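Local structure of thiaminase-I (Naegleria gruberi, 4HCW) at residues L97-V101 with F326-S331; L118-L124 with Y227-E233; D256-V260 with E332-L336; T290-D294 with A310-K314; G299-P303 with F318-L322. The protein is a thiaminase-I, a single-chain alpha/beta protein of the thiaminase I-like family whose fold resembles that of periplasmic binding proteins. All coordinates share one frame. Residue numbers count along the deposited sequence, not the author numbering.

Contact 1 of 5, residues L97-V101 with F326-S331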
# COMPACT_ATOMS: atom_id res chain seq x y z
N LEU A 97 -15.87 0.56 6.07
CA LEU A 97 -14.75 0.17 5.23
C LEU A 97 -15.26 -0.50 3.97
O LEU A 97 -16.40 -0.97 3.93
CB LEU A 97 -13.84 -0.80 5.99
CG LEU A 97 -13.37 -0.38 7.39
CD1 LEU A 97 -12.69 -1.54 8.09
CD2 LEU A 97 -12.45 0.82 7.31
N HIS A 98 -14.42 -0.54 2.94
CA HIS A 98 -14.77 -1.28 1.73
C HIS A 98 -14.70 -2.77 2.01
O HIS A 98 -14.18 -3.20 3.04
CB HIS A 98 -13.83 -0.91 0.58
CG HIS A 98 -14.08 0.45 0.00
ND1 HIS A 98 -13.82 1.61 0.70
CD2 HIS A 98 -14.57 0.82 -1.20
CE1 HIS A 98 -14.14 2.65 -0.06
NE2 HIS A 98 -14.59 2.20 -1.21
N SER A 99 -15.24 -3.57 1.09
CA SER A 99 -15.24 -5.02 1.25
C SER A 99 -13.82 -5.58 1.28
O SER A 99 -13.51 -6.44 2.10
CB SER A 99 -16.05 -5.68 0.13
OG SER A 99 -15.52 -5.38 -1.14
N PHE A 100 -12.97 -5.08 0.39
CA PHE A 100 -11.60 -5.56 0.30
C PHE A 100 -10.72 -5.05 1.44
O PHE A 100 -9.80 -5.74 1.88
CB PHE A 100 -10.98 -5.20 -1.06
CG PHE A 100 -11.06 -3.74 -1.41
CD1 PHE A 100 -10.06 -2.87 -1.03
CD2 PHE A 100 -12.14 -3.25 -2.12
CE1 PHE A 100 -10.13 -1.52 -1.36
CE2 PHE A 100 -12.22 -1.91 -2.45
CZ PHE A 100 -11.21 -1.04 -2.07
N VAL A 101 -11.01 -3.85 1.92
CA VAL A 101 -10.27 -3.26 3.03
C VAL A 101 -10.49 -4.07 4.31
O VAL A 101 -9.54 -4.39 5.02
CB VAL A 101 -10.67 -1.80 3.27
CG1 VAL A 101 -10.05 -1.28 4.56
CG2 VAL A 101 -10.25 -0.93 2.09
N PHE A 326 -12.78 2.98 -6.06
CA PHE A 326 -12.89 1.95 -5.03
C PHE A 326 -14.32 1.45 -4.85
O PHE A 326 -14.54 0.32 -4.43
CB PHE A 326 -12.35 2.48 -3.69
CG PHE A 326 -10.86 2.63 -3.65
CD1 PHE A 326 -10.04 1.75 -4.35
CD2 PHE A 326 -10.26 3.65 -2.93
CE1 PHE A 326 -8.67 1.88 -4.31
CE2 PHE A 326 -8.89 3.79 -2.89
CZ PHE A 326 -8.09 2.90 -3.59
N ASP A 327 -15.29 2.30 -5.19
CA ASP A 327 -16.70 1.95 -5.05
C ASP A 327 -17.20 1.14 -6.24
O ASP A 327 -17.99 0.21 -6.08
CB ASP A 327 -17.56 3.20 -4.86
CG ASP A 327 -17.36 3.85 -3.51
OD1 ASP A 327 -17.12 3.11 -2.53
OD2 ASP A 327 -17.43 5.09 -3.43
N ALA A 328 -16.74 1.50 -7.43
CA ALA A 328 -17.16 0.83 -8.66
C ALA A 328 -16.60 -0.58 -8.75
O ALA A 328 -17.28 -1.50 -9.20
CB ALA A 328 -16.75 1.64 -9.88
N LYS A 329 -15.36 -0.75 -8.31
CA LYS A 329 -14.68 -2.03 -8.39
C LYS A 329 -14.51 -2.66 -7.01
O LYS A 329 -13.53 -3.36 -6.76
CB LYS A 329 -13.32 -1.86 -9.06
CG LYS A 329 -13.37 -1.04 -10.34
CD LYS A 329 -11.99 -0.85 -10.94
CE LYS A 329 -12.06 0.01 -12.20
NZ LYS A 329 -10.72 0.19 -12.84
N GLU A 330 -15.47 -2.40 -6.13
CA GLU A 330 -15.39 -2.85 -4.74
C GLU A 330 -15.31 -4.38 -4.62
O GLU A 330 -14.77 -4.90 -3.65
CB GLU A 330 -16.59 -2.31 -3.94
CG GLU A 330 -16.51 -2.57 -2.44
CD GLU A 330 -17.68 -1.97 -1.69
OE1 GLU A 330 -18.48 -1.23 -2.30
OE2 GLU A 330 -17.80 -2.24 -0.47
N SER A 331 -15.85 -5.08 -5.60
CA SER A 331 -15.87 -6.54 -5.57
C SER A 331 -14.72 -7.16 -6.35
O SER A 331 -14.39 -8.33 -6.16
CB SER A 331 -17.21 -7.07 -6.11
OG SER A 331 -17.40 -6.67 -7.46

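Contact 2 of 5, residues L118-L124 with Y227-E233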
# COMPACT_ATOMS: atom_id res chain seq x y z
N LEU A 118 -4.36 2.91 2.62
CA LEU A 118 -4.73 2.17 1.42
C LEU A 118 -3.74 2.51 0.32
O LEU A 118 -3.50 3.68 0.03
CB LEU A 118 -6.15 2.53 0.98
CG LEU A 118 -7.07 1.37 0.60
CD1 LEU A 118 -8.42 1.89 0.13
CD2 LEU A 118 -6.44 0.48 -0.46
N CYS A 119 -3.16 1.49 -0.30
CA CYS A 119 -2.11 1.70 -1.29
C CYS A 119 -2.27 0.78 -2.49
O CYS A 119 -2.80 -0.33 -2.37
CB CYS A 119 -0.74 1.49 -0.64
SG CYS A 119 0.62 2.32 -1.48
N SER A 120 -1.81 1.24 -3.65
CA SER A 120 -1.88 0.46 -4.89
C SER A 120 -1.02 1.07 -5.99
O SER A 120 -0.65 2.24 -5.91
CB SER A 120 -3.33 0.35 -5.37
OG SER A 120 -3.40 -0.32 -6.62
N ASN A 121 -0.70 0.28 -7.00
CA ASN A 121 0.02 0.79 -8.17
C ASN A 121 -0.94 1.36 -9.20
O ASN A 121 -1.32 0.68 -10.15
CB ASN A 121 0.89 -0.31 -8.80
CG ASN A 121 2.08 -0.67 -7.94
OD1 ASN A 121 3.08 0.05 -7.89
ND2 ASN A 121 2.00 -1.82 -7.27
N PHE A 122 -1.32 2.62 -9.01
CA PHE A 122 -2.30 3.26 -9.88
C PHE A 122 -1.69 3.69 -11.21
O PHE A 122 -0.46 3.74 -11.36
CB PHE A 122 -2.90 4.49 -9.19
CG PHE A 122 -3.54 4.19 -7.87
CD1 PHE A 122 -4.84 3.70 -7.82
CD2 PHE A 122 -2.86 4.41 -6.69
CE1 PHE A 122 -5.44 3.43 -6.61
CE2 PHE A 122 -3.46 4.14 -5.47
CZ PHE A 122 -4.75 3.65 -5.43
N LEU A 123 -2.55 3.99 -12.18
CA LEU A 123 -2.10 4.50 -13.47
C LEU A 123 -2.34 6.00 -13.56
O LEU A 123 -3.48 6.46 -13.66
CB LEU A 123 -2.84 3.80 -14.61
CG LEU A 123 -2.48 4.26 -16.03
CD1 LEU A 123 -1.00 4.07 -16.30
CD2 LEU A 123 -3.32 3.52 -17.05
N LEU A 124 -1.26 6.77 -13.52
CA LEU A 124 -1.36 8.22 -13.66
C LEU A 124 -1.25 8.61 -15.12
O LEU A 124 -0.16 8.77 -15.66
CB LEU A 124 -0.26 8.92 -12.85
CG LEU A 124 -0.39 10.44 -12.75
CD1 LEU A 124 -1.67 10.81 -12.01
CD2 LEU A 124 0.83 11.05 -12.07
N TYR A 227 2.17 8.01 -19.54
CA TYR A 227 1.73 6.92 -18.68
C TYR A 227 2.70 6.72 -17.51
O TYR A 227 3.91 6.72 -17.70
CB TYR A 227 1.60 5.62 -19.48
CG TYR A 227 0.63 5.71 -20.63
CD1 TYR A 227 1.05 6.12 -21.89
CD2 TYR A 227 -0.71 5.37 -20.47
CE1 TYR A 227 0.17 6.20 -22.95
CE2 TYR A 227 -1.60 5.44 -21.52
CZ TYR A 227 -1.16 5.86 -22.76
OH TYR A 227 -2.04 5.93 -23.81
N TYR A 228 2.14 6.54 -16.32
CA TYR A 228 2.95 6.31 -15.13
C TYR A 228 2.24 5.36 -14.17
O TYR A 228 1.05 5.51 -13.89
CB TYR A 228 3.26 7.63 -14.42
CG TYR A 228 3.99 7.48 -13.10
CD1 TYR A 228 5.37 7.39 -13.06
CD2 TYR A 228 3.29 7.43 -11.90
CE1 TYR A 228 6.04 7.26 -11.85
CE2 TYR A 228 3.95 7.29 -10.70
CZ TYR A 228 5.32 7.21 -10.68
OH TYR A 228 5.98 7.07 -9.47
N VAL A 229 2.98 4.37 -13.67
CA VAL A 229 2.43 3.44 -12.69
C VAL A 229 3.26 3.47 -11.41
O VAL A 229 4.49 3.37 -11.45
CB VAL A 229 2.38 2.00 -13.23
CG1 VAL A 229 1.68 1.09 -12.23
CG2 VAL A 229 1.66 1.96 -14.57
N GLY A 230 2.58 3.60 -10.27
CA GLY A 230 3.24 3.64 -8.98
C GLY A 230 2.26 3.96 -7.87
O GLY A 230 1.07 4.15 -8.12
N TYR A 231 2.76 4.03 -6.64
CA TYR A 231 1.92 4.36 -5.50
C TYR A 231 1.49 5.82 -5.59
O TYR A 231 2.18 6.65 -6.19
CB TYR A 231 2.67 4.12 -4.19
CG TYR A 231 3.32 2.76 -4.09
CD1 TYR A 231 2.57 1.60 -4.17
CD2 TYR A 231 4.70 2.64 -3.91
CE1 TYR A 231 3.17 0.35 -4.07
CE2 TYR A 231 5.30 1.41 -3.82
CZ TYR A 231 4.53 0.26 -3.90
OH TYR A 231 5.13 -0.97 -3.80
N SER A 232 0.35 6.14 -4.99
CA SER A 232 -0.16 7.50 -4.99
C SER A 232 0.76 8.43 -4.21
O SER A 232 0.84 9.63 -4.50
CB SER A 232 -1.59 7.56 -4.44
OG SER A 232 -1.68 6.90 -3.19
N GLU A 233 1.46 7.88 -3.22
CA GLU A 233 2.39 8.66 -2.41
C GLU A 233 3.58 9.15 -3.23
O GLU A 233 4.25 10.11 -2.85
CB GLU A 233 2.89 7.85 -1.21
CG GLU A 233 1.79 7.24 -0.35
CD GLU A 233 1.45 5.83 -0.77
OE1 GLU A 233 0.32 5.60 -1.25
OE2 GLU A 233 2.31 4.93 -0.61

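Contact 3 of 5, residues D256-V260 with E332-L336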
# COMPACT_ATOMS: atom_id res chain seq x y z
N ASP A 256 -6.27 -8.47 -15.48
CA ASP A 256 -7.63 -8.69 -15.01
C ASP A 256 -7.93 -7.99 -13.69
O ASP A 256 -8.30 -6.81 -13.67
CB ASP A 256 -7.92 -10.20 -14.90
CG ASP A 256 -9.38 -10.49 -14.58
OD1 ASP A 256 -10.25 -9.67 -14.94
OD2 ASP A 256 -9.65 -11.54 -13.97
N LYS A 257 -7.76 -8.71 -12.58
CA LYS A 257 -8.11 -8.19 -11.26
C LYS A 257 -7.12 -7.15 -10.74
O LYS A 257 -5.90 -7.34 -10.84
CB LYS A 257 -8.24 -9.34 -10.25
CG LYS A 257 -9.67 -9.72 -9.92
CD LYS A 257 -10.46 -10.10 -11.16
CE LYS A 257 -11.89 -10.48 -10.80
NZ LYS A 257 -12.69 -10.81 -12.01
N PRO A 258 -7.64 -6.05 -10.19
CA PRO A 258 -6.83 -5.00 -9.56
C PRO A 258 -6.41 -5.38 -8.14
O PRO A 258 -7.21 -5.90 -7.37
CB PRO A 258 -7.78 -3.80 -9.53
CG PRO A 258 -9.13 -4.41 -9.44
CD PRO A 258 -9.07 -5.68 -10.24
N TYR A 259 -5.15 -5.11 -7.81
CA TYR A 259 -4.62 -5.41 -6.48
C TYR A 259 -4.29 -4.14 -5.71
O TYR A 259 -3.76 -3.19 -6.27
CB TYR A 259 -3.38 -6.30 -6.59
CG TYR A 259 -3.69 -7.77 -6.74
CD1 TYR A 259 -4.15 -8.29 -7.94
CD2 TYR A 259 -3.50 -8.65 -5.68
CE1 TYR A 259 -4.43 -9.64 -8.08
CE2 TYR A 259 -3.77 -10.00 -5.81
CZ TYR A 259 -4.24 -10.49 -7.01
OH TYR A 259 -4.51 -11.83 -7.14
N VAL A 260 -4.60 -4.14 -4.41
CA VAL A 260 -4.25 -3.03 -3.54
C VAL A 260 -3.52 -3.51 -2.29
O VAL A 260 -3.62 -4.68 -1.92
CB VAL A 260 -5.49 -2.22 -3.10
CG1 VAL A 260 -6.30 -1.75 -4.31
CG2 VAL A 260 -6.35 -3.03 -2.15
N GLU A 332 -14.10 -6.37 -7.23
CA GLU A 332 -13.06 -6.89 -8.11
C GLU A 332 -11.66 -6.72 -7.53
O GLU A 332 -10.71 -7.33 -8.01
CB GLU A 332 -13.15 -6.21 -9.49
CG GLU A 332 -14.56 -6.18 -10.09
CD GLU A 332 -14.99 -7.51 -10.70
OE1 GLU A 332 -15.48 -7.49 -11.85
OE2 GLU A 332 -14.85 -8.56 -10.04
N VAL A 333 -11.54 -5.89 -6.50
CA VAL A 333 -10.24 -5.62 -5.89
C VAL A 333 -9.71 -6.81 -5.09
O VAL A 333 -10.44 -7.41 -4.29
CB VAL A 333 -10.30 -4.37 -4.99
CG1 VAL A 333 -9.04 -4.25 -4.16
CG2 VAL A 333 -10.49 -3.12 -5.83
N ARG A 334 -8.45 -7.16 -5.33
CA ARG A 334 -7.81 -8.28 -4.65
C ARG A 334 -6.69 -7.80 -3.73
O ARG A 334 -6.11 -6.74 -3.94
CB ARG A 334 -7.26 -9.28 -5.66
CG ARG A 334 -8.32 -9.95 -6.52
CD ARG A 334 -9.23 -10.80 -5.67
NE ARG A 334 -10.23 -11.51 -6.47
CZ ARG A 334 -11.44 -11.05 -6.74
NH1 ARG A 334 -11.82 -9.86 -6.27
NH2 ARG A 334 -12.28 -11.76 -7.48
N VAL A 335 -6.38 -8.60 -2.71
CA VAL A 335 -5.30 -8.29 -1.78
C VAL A 335 -4.40 -9.50 -1.58
O VAL A 335 -4.83 -10.53 -1.06
CB VAL A 335 -5.84 -7.83 -0.41
CG1 VAL A 335 -4.69 -7.63 0.57
CG2 VAL A 335 -6.65 -6.55 -0.56
N LEU A 336 -3.14 -9.38 -1.98
CA LEU A 336 -2.18 -10.47 -1.85
C LEU A 336 -1.62 -10.55 -0.43
O LEU A 336 -1.09 -9.57 0.09
CB LEU A 336 -1.04 -10.30 -2.85
CG LEU A 336 0.03 -11.40 -2.87
CD1 LEU A 336 -0.59 -12.75 -3.18
CD2 LEU A 336 1.12 -11.06 -3.87

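Contact 4 of 5, residues T290-D294 with A310-K314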
# COMPACT_ATOMS: atom_id res chain seq x y z
N THR A 290 -8.61 15.18 11.96
CA THR A 290 -8.68 15.91 10.70
C THR A 290 -7.34 16.53 10.31
O THR A 290 -7.06 16.70 9.12
CB THR A 290 -9.76 17.01 10.74
OG1 THR A 290 -9.46 17.94 11.79
CG2 THR A 290 -11.13 16.41 10.98
N LEU A 291 -6.53 16.88 11.30
CA LEU A 291 -5.22 17.46 11.02
C LEU A 291 -4.27 16.41 10.45
O LEU A 291 -3.49 16.70 9.55
CB LEU A 291 -4.62 18.09 12.28
CG LEU A 291 -3.26 18.78 12.10
CD1 LEU A 291 -3.31 19.77 10.94
CD2 LEU A 291 -2.84 19.48 13.38
N VAL A 292 -4.35 15.19 10.98
CA VAL A 292 -3.55 14.09 10.46
C VAL A 292 -4.01 13.73 9.06
O VAL A 292 -3.19 13.50 8.16
CB VAL A 292 -3.65 12.85 11.37
CG1 VAL A 292 -2.86 11.69 10.78
CG2 VAL A 292 -3.14 13.18 12.77
N LEU A 293 -5.33 13.69 8.86
CA LEU A 293 -5.90 13.40 7.56
C LEU A 293 -5.50 14.45 6.53
O LEU A 293 -5.16 14.12 5.39
CB LEU A 293 -7.43 13.31 7.65
CG LEU A 293 -8.01 12.17 8.48
CD1 LEU A 293 -9.53 12.18 8.42
CD2 LEU A 293 -7.46 10.83 8.00
N ASP A 294 -5.53 15.72 6.93
CA ASP A 294 -5.16 16.81 6.03
C ASP A 294 -3.69 16.73 5.65
O ASP A 294 -3.32 17.02 4.51
CB ASP A 294 -5.48 18.17 6.67
CG ASP A 294 -6.96 18.47 6.70
OD1 ASP A 294 -7.69 18.01 5.79
OD2 ASP A 294 -7.41 19.16 7.64
N ALA A 310 -13.53 10.22 2.19
CA ALA A 310 -14.53 11.25 1.97
C ALA A 310 -14.03 12.62 2.41
O ALA A 310 -14.24 13.61 1.72
CB ALA A 310 -15.82 10.90 2.70
N HIS A 311 -13.35 12.65 3.55
CA HIS A 311 -12.82 13.90 4.10
C HIS A 311 -11.83 14.58 3.16
O HIS A 311 -11.81 15.81 3.06
CB HIS A 311 -12.14 13.63 5.45
CG HIS A 311 -11.44 14.83 6.02
ND1 HIS A 311 -12.11 15.84 6.68
CD2 HIS A 311 -10.14 15.18 6.03
CE1 HIS A 311 -11.25 16.76 7.07
NE2 HIS A 311 -10.04 16.38 6.69
N LEU A 312 -11.03 13.78 2.46
CA LEU A 312 -10.01 14.32 1.57
C LEU A 312 -10.54 14.53 0.16
O LEU A 312 -9.93 15.22 -0.65
CB LEU A 312 -8.78 13.42 1.56
CG LEU A 312 -8.07 13.31 2.91
CD1 LEU A 312 -6.85 12.39 2.82
CD2 LEU A 312 -7.67 14.68 3.42
N ALA A 313 -11.69 13.92 -0.13
CA ALA A 313 -12.30 14.03 -1.45
C ALA A 313 -13.09 15.33 -1.59
O ALA A 313 -13.42 15.75 -2.70
CB ALA A 313 -13.19 12.83 -1.72
N LYS A 314 -13.38 15.96 -0.46
CA LYS A 314 -14.18 17.18 -0.44
C LYS A 314 -13.45 18.39 -1.02
O LYS A 314 -14.07 19.40 -1.35
CB LYS A 314 -14.65 17.50 0.98
CG LYS A 314 -15.62 16.48 1.56
CD LYS A 314 -15.95 16.81 3.01
CE LYS A 314 -16.91 15.79 3.60
NZ LYS A 314 -17.24 16.09 5.02

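Contact 5 of 5, residues G299-P303 with F318-L322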
# COMPACT_ATOMS: atom_id res chain seq x y z
N GLY A 299 0.57 14.55 1.10
CA GLY A 299 1.48 13.56 0.55
C GLY A 299 0.77 12.55 -0.33
O GLY A 299 1.36 11.54 -0.72
N LEU A 300 -0.49 12.83 -0.64
CA LEU A 300 -1.33 11.94 -1.45
C LEU A 300 -1.41 10.53 -0.88
O LEU A 300 -1.54 9.56 -1.62
CB LEU A 300 -0.85 11.91 -2.90
CG LEU A 300 -1.08 13.18 -3.72
CD1 LEU A 300 -0.66 12.98 -5.16
CD2 LEU A 300 -2.54 13.61 -3.63
N THR A 301 -1.33 10.43 0.44
CA THR A 301 -1.49 9.15 1.11
C THR A 301 -2.98 8.88 1.31
O THR A 301 -3.73 9.79 1.67
CB THR A 301 -0.77 9.13 2.47
OG1 THR A 301 0.61 9.48 2.29
CG2 THR A 301 -0.86 7.76 3.12
N LEU A 302 -3.40 7.65 1.07
CA LEU A 302 -4.82 7.31 1.14
C LEU A 302 -5.18 6.67 2.47
O LEU A 302 -4.57 5.68 2.87
CB LEU A 302 -5.19 6.37 -0.01
CG LEU A 302 -4.65 6.70 -1.39
CD1 LEU A 302 -5.10 5.66 -2.40
CD2 LEU A 302 -5.07 8.10 -1.82
N PRO A 303 -6.18 7.24 3.16
CA PRO A 303 -6.75 6.59 4.34
C PRO A 303 -7.48 5.32 3.93
O PRO A 303 -7.86 5.18 2.77
CB PRO A 303 -7.76 7.63 4.85
CG PRO A 303 -7.28 8.93 4.29
CD PRO A 303 -6.72 8.59 2.95
N PHE A 318 -8.17 14.54 -7.14
CA PHE A 318 -7.39 13.30 -7.14
C PHE A 318 -8.05 12.25 -6.25
O PHE A 318 -8.30 11.13 -6.69
CB PHE A 318 -5.96 13.58 -6.66
CG PHE A 318 -5.08 12.36 -6.66
CD1 PHE A 318 -4.37 12.00 -7.79
CD2 PHE A 318 -4.94 11.58 -5.52
CE1 PHE A 318 -3.55 10.89 -7.79
CE2 PHE A 318 -4.13 10.47 -5.51
CZ PHE A 318 -3.43 10.12 -6.65
N TYR A 319 -8.34 12.63 -5.01
CA TYR A 319 -8.99 11.73 -4.07
C TYR A 319 -10.41 11.37 -4.51
O TYR A 319 -10.93 10.32 -4.15
CB TYR A 319 -9.02 12.35 -2.67
CG TYR A 319 -7.73 12.20 -1.90
CD1 TYR A 319 -6.70 13.12 -2.06
CD2 TYR A 319 -7.53 11.15 -1.02
CE1 TYR A 319 -5.51 12.99 -1.37
CE2 TYR A 319 -6.35 11.01 -0.32
CZ TYR A 319 -5.34 11.93 -0.50
OH TYR A 319 -4.17 11.80 0.20
N ALA A 320 -11.02 12.26 -5.29
CA ALA A 320 -12.38 12.05 -5.77
C ALA A 320 -12.46 10.87 -6.73
O ALA A 320 -13.37 10.05 -6.63
CB ALA A 320 -12.90 13.32 -6.43
N GLN A 321 -11.51 10.80 -7.65
CA GLN A 321 -11.48 9.72 -8.64
C GLN A 321 -11.27 8.36 -7.99
O GLN A 321 -11.87 7.37 -8.40
CB GLN A 321 -10.39 9.98 -9.68
CG GLN A 321 -10.57 11.26 -10.47
CD GLN A 321 -9.49 11.44 -11.53
OE1 GLN A 321 -8.68 10.55 -11.77
NE2 GLN A 321 -9.48 12.61 -12.16
N LEU A 322 -10.41 8.33 -6.97
CA LEU A 322 -10.10 7.08 -6.28
C LEU A 322 -11.29 6.59 -5.46
O LEU A 322 -11.47 5.39 -5.28
CB LEU A 322 -8.86 7.25 -5.40
CG LEU A 322 -7.59 7.63 -6.15
CD1 LEU A 322 -6.40 7.69 -5.21
CD2 LEU A 322 -7.32 6.65 -7.29

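Contact 1 of 5, residues L97-V101 with F326-S331
This is a partly buried contact between two helix ends: the start of helix 99-105 meets the end of helix 317-328 and the turn that follows it. Its apolar part is an aromatic cluster of His98, Phe100 and Phe326. The edge of the Phe326 ring points at the face of the His98 imidazole, with the planes at 74°, while Phe100 CZ lies 3.8 Å from Phe326 CD1 in an oblique ring pair. Phe326 continues inward to Leu118 of strand 110-125. Polar groups flank the cluster. His98 NE2 gives a weak hydrogen bond to Asp327 OD1 (3.0 Å, bent to 124°), and Ser99 N donates to Glu330 OE2 at 3.3 Å. His98 holds the N-cap position, so the Glu330 carboxylate receives an amide of the first turn of helix 99-105, where backbone NH groups lack acceptors within the helix. An acidic side chain here also suits the positive end of the helix dipole.

Contact 2 of 5, residues L118-L124 with Y227-E233
Leu123 CD1 packs on Val229 CG2 at 3.8 Å and forms, with the edge of the Tyr227 ring (4.4 Å to CD2), the apolar centre of an antiparallel strand pairing in which the short strand 229-230 lies along the long, interrupted strand 110-125 of the mixed sheet. Leu124 CB rests against the edge of the Tyr228 ring, 4.0 Å from CD2. Phe122 and Gly230 make a hydrogen-bonded pair, Leu123 and Val229 a non-hydrogen-bonded one. The ladder consists of Gly230 N to Phe122 O (3.2 Å), a weak return bond from Phe122 N to Gly230 O (3.0 Å), Leu124 N to Tyr228 O (2.7 Å) and a weak bond from Tyr228 N to Leu124 O (3.3 Å). A CB on Gly230 would clash with Tyr228 OH, which is hydrogen-bonded to Ser234. Asn121 is the centre of an inverse gamma turn. CA-H...O contacts accompany the ladder, Val229 CA to Phe122 O at 3.2 Å, and extend past it, Tyr231 CA to Ser120 O at 3.4 Å, and Ser120 OG turns to Tyr259 O. At the polar edge the 227-233 segment enters a 3-10 turn, and Cys119 makes an oblique sulfur-aromatic contact with the Tyr231 ring. Cys119 SG also lies 3.2 Å from Glu233 OE2.

Contact 3 of 5, residues D256-V260 with E332-L336
Two backbone hydrogen bonds join these segments: Arg334 N to Pro258 O, short at 2.7 Å and nearly straight, and Val260 N to Arg334 O at 3.0 Å. They form a single beta bridge between Tyr259 and Arg334, whose CA atoms are 4.7 Å apart. At the outer end, Lys257 NZ lies between Asp256 OD2 and Glu332 OE2, 3.7 Å from each, in a network of long salt bridges. The Arg334 guanidinium presents a face to Lys257 CE; its charge is turned to carbonyls, with NH2 bonded to Ser172 O, so the two cationic side chains have separate polar partners. Packing spreads from the bridge. Arg334 CB sits 3.5 Å above the centroid of the Tyr259 ring, a CH-pi contact almost along the ring normal, and Leu336 CB meets Tyr259 CE2 at 4.0 Å. Elsewhere, Val260 CG2 touches Val333 CG1 (3.6 Å) and Val335 CG2 (3.9 Å). The bridge thus connects the approach to strand 260-267 with the approach to strand 335-338. Strand 335-338 pairs in parallel with strand 176-179, while Phe100 of helix 99-105 packs on Val260 and Val333, and Gln167 of helix 158-169 contacts Tyr259.

Contact 4 of 5, residues T290-D294 with A310-K314
A His-carboxylate hydrogen bond links two helices separated by a short connection in the chain, 290-298 and 306-313, near the protein surface. His311 NE2 donates to Asp294 OD1 at 3.0 Å, the oxygen lying at the edge of the imidazole near its plane. The His311 side chain reaches across the gap between the helices and is the largest contributor to the contact: its CD2 lies 3.7 Å from Leu293 CB, and its CE1 is 3.9 Å from Thr290 CG2. Thr290 and Asp294 are one helical turn apart, joined by the backbone bond from Asp294 N to Thr290 O (2.8 Å), so one histidine touches successive turns of helix 290-298. Beside this hydrogen bond, Leu312 places CD2 3.2 Å from Leu293 O and 4.5 Å from Leu293 CB, extending the contact into the buried interior. The pairing closes the helix-strand-helix segment running through strand 302-303. On its inner side Leu312 packs on Pro303 of that strand and on Tyr319 of helix 317-328, while Val292 contacts Leu37.

Contact 5 of 5, residues G299-P303 with F318-L322
Tyr319 is the main projection of this buried contact, its ring extending from helix 317-328 into a hollow between Leu300 and Leu302. Leu300 CD2 approaches Tyr319 CE1 at 3.8 Å and Leu302 CD2 approaches Tyr319 CE2 at 3.5 Å, while Pro303 CD lies by the ring edge, 4.1 Å from CE2. At the bottom of the hollow Tyr319 OH donates a short hydrogen bond of 2.5 Å to Thr301 O, so the one polar atom of the ring meets a backbone acceptor. In return, the leucines fill spaces on the helix. Leu300 CD1 sits over the face of the Phe318 ring, 4.3 Å from its centroid in a CH-pi contact, and Leu302 CD2 reaches in beside Tyr319 to meet Leu322 CD1 at 3.7 Å and Phe318 CE2 at 4.5 Å. The backbone shape arises from a Schellman motif: Leu300, with positive phi, is the C-prime residue that ends helix 290-298, and the chain then passes into the weakly bonded strand 302-303. This strand pairs antiparallel with strand 110-125 through Leu302 and Leu118, Phe122 of the same long strand packs on Leu302 and Leu322, and helix 306-313 covers Pro303 and Tyr319 through Leu312.

How the contacts relate
Helix 317-328 serves contact 5 with its first turns and contact 1 with its end; the chain then runs to strand 335-338 in contact 3. Strand 110-125 of contact 2 lies beside them: its Leu118 meets Phe326, Val260 and Leu302 of contacts 1, 3 and 5, and strand 302-303 is its sheet neighbour. The centres of contacts 2 and 5 are about 10 Å apart, as are those of 1 and 3. Contact 4 touches contact 5 (centres about 9 Å apart), but its centre is about 25 Å from that of contact 3. Contacts 2, 4 and 5 nest within the chain loop closed by contact 1, while contact 3 crosses it, folding C-terminal elements back onto earlier ones.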